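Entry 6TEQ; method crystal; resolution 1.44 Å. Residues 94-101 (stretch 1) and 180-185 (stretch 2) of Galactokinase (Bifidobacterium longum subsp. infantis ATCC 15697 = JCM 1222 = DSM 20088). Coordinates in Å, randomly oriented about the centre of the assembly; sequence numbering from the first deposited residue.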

# COMPACT_ATOMS: atom_id res chain seq x y z
N GLY A 94 -29.78 -2.74 -3.40
CA GLY A 94 -29.86 -1.89 -4.61
C GLY A 94 -28.80 -0.79 -4.61
O GLY A 94 -28.93 0.14 -5.40
N LEU A 95 -27.81 -0.87 -3.74
CA LEU A 95 -26.70 0.09 -3.69
C LEU A 95 -25.93 0.03 -5.00
O LEU A 95 -25.69 -1.10 -5.56
CB LEU A 95 -25.79 -0.25 -2.50
CG LEU A 95 -24.65 0.72 -2.24
CD1 LEU A 95 -25.19 2.07 -1.84
CD2 LEU A 95 -23.72 0.20 -1.18
N LYS A 96 -25.62 1.22 -5.52
CA LYS A 96 -24.87 1.34 -6.79
C LYS A 96 -23.48 1.93 -6.49
O LYS A 96 -23.27 2.57 -5.43
CB LYS A 96 -25.70 2.16 -7.79
CG LYS A 96 -26.94 1.45 -8.36
CD LYS A 96 -27.77 2.26 -9.33
NZ LYS A 96 -28.11 5.43 -8.97
N ALA A 97 -22.58 1.75 -7.43
CA ALA A 97 -21.27 2.42 -7.46
C ALA A 97 -21.45 3.89 -7.08
O ALA A 97 -22.33 4.58 -7.62
CB ALA A 97 -20.65 2.22 -8.83
N ARG A 98 -20.62 4.38 -6.15
CA ARG A 98 -20.57 5.80 -5.71
C ARG A 98 -21.80 6.15 -4.87
O ARG A 98 -22.01 7.36 -4.59
CB ARG A 98 -20.42 6.73 -6.91
CG ARG A 98 -19.32 6.35 -7.90
CD ARG A 98 -17.96 6.28 -7.25
NE ARG A 98 -17.67 7.42 -6.39
CZ ARG A 98 -17.25 8.60 -6.82
NH1 ARG A 98 -17.10 8.83 -8.11
NH2 ARG A 98 -17.01 9.56 -5.95
N GLY A 99 -22.49 5.14 -4.35
CA GLY A 99 -23.77 5.33 -3.65
C GLY A 99 -23.56 5.67 -2.20
O GLY A 99 -24.57 5.80 -1.46
N VAL A 100 -22.30 5.75 -1.77
CA VAL A 100 -22.06 5.84 -0.32
C VAL A 100 -21.30 7.11 0.01
O VAL A 100 -20.30 7.37 -0.67
CB VAL A 100 -21.38 4.59 0.21
CG1 VAL A 100 -21.07 4.77 1.69
CG2 VAL A 100 -22.24 3.36 -0.03
N ASP A 101 -21.80 7.85 1.01
CA ASP A 101 -21.21 9.17 1.37
C ASP A 101 -19.98 8.99 2.31
O ASP A 101 -20.18 8.51 3.42
CB ASP A 101 -22.32 10.09 1.87
CG ASP A 101 -23.45 10.26 0.88
OD1 ASP A 101 -23.15 10.49 -0.32
OD2 ASP A 101 -24.62 10.15 1.30
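Stretch 2 (180-185) NEMAGA

Residues 94-101 form an irregular segment without helix or strand, folded at its centre into a type II beta turn from Lys96 to Gly99. The turn is closed by a weak hydrogen bond from Gly99 N to Lys96 O (2.9 Å), and Arg98, with phi/psi of 72/19°, occupies its third position. Stretch 2 brings the final part of a helix against this turn. A helix that begins earlier in the chain runs through 180-183, where it widens into a pi-type turn, and Gly184 then leaves helical geometry with a positive phi of 75°. The backbones come nearest at Arg98 and Met182, whose CA atoms are 4.7 Å apart; here Arg98 CA makes a CA-H...O contact with Met182 O (3.4 Å). Together the two stretches bury 332 Å².

Met182 contributes most to this contact. Its CA-to-CB bond points away from stretch 1, but the t, p, p rotamer brings the end of the side chain back to the turn. Met182 SD accepts a weak hydrogen bond from Gly99 N (3.5 Å) and lies 3.8 Å from Val100 CG2, while Met182 CE packs 3.9 Å from Leu95 CD2 and 3.4 Å from Lys96 O. The thioether thus meets both apolar side chains and the backbone of the turn.

Arg98 also starts away and returns, its first three chi angles all m. Arg98 CD lies 3.3 Å from Glu181 O, and Arg98 NE is 3.4 Å from Met182 O, with both carbonyl oxygens near the guanidinium plane at its edge. Gly184 CA covers one face of the group, 3.8 Å from Arg98 NE. The fit depends on the absence of a side chain: an ideal CB on Gly184 would fall 2.6 Å from Arg98 CZ. Beside this, Ala97 CB rests 3.5 Å from Glu181 O.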

# COMPACT_ATOMS: atom_id res chain seq x y z
N ASN A 180 -11.91 1.39 -5.88
CA ASN A 180 -12.01 1.95 -7.25
C ASN A 180 -13.44 2.41 -7.58
O ASN A 180 -13.62 3.55 -8.09
CB ASN A 180 -11.57 0.97 -8.30
CG ASN A 180 -10.08 0.95 -8.48
OD1 ASN A 180 -9.44 1.93 -8.80
ND2 ASN A 180 -9.53 -0.23 -8.43
N GLU A 181 -14.43 1.57 -7.30
CA GLU A 181 -15.78 1.72 -7.86
C GLU A 181 -16.71 2.31 -6.82
O GLU A 181 -17.59 3.04 -7.26
CB GLU A 181 -16.33 0.41 -8.40
CG GLU A 181 -15.51 -0.21 -9.51
CD GLU A 181 -16.18 -1.34 -10.26
OE1 GLU A 181 -17.42 -1.39 -10.30
OE2 GLU A 181 -15.47 -2.12 -10.88
N MET A 182 -16.60 1.95 -5.54
CA MET A 182 -17.48 2.54 -4.50
C MET A 182 -16.92 3.89 -4.02
O MET A 182 -17.69 4.92 -4.05
CB MET A 182 -17.73 1.63 -3.28
CG MET A 182 -18.89 2.09 -2.42
SD MET A 182 -20.48 2.45 -3.30
CE MET A 182 -20.91 0.78 -3.80
N ALA A 183 -15.66 3.93 -3.60
CA ALA A 183 -15.05 5.15 -3.03
C ALA A 183 -14.58 6.08 -4.16
O ALA A 183 -14.37 7.29 -3.88
CB ALA A 183 -13.97 4.78 -2.08
N GLY A 184 -14.41 5.56 -5.39
CA GLY A 184 -14.01 6.41 -6.52
C GLY A 184 -12.54 6.78 -6.45
O GLY A 184 -12.17 7.81 -7.02
N ALA A 185 -11.76 5.98 -5.74
CA ALA A 185 -10.33 6.22 -5.49
C ALA A 185 -9.56 5.23 -6.35
O ALA A 185 -9.58 4.04 -6.07
CB ALA A 185 -9.98 6.05 -4.06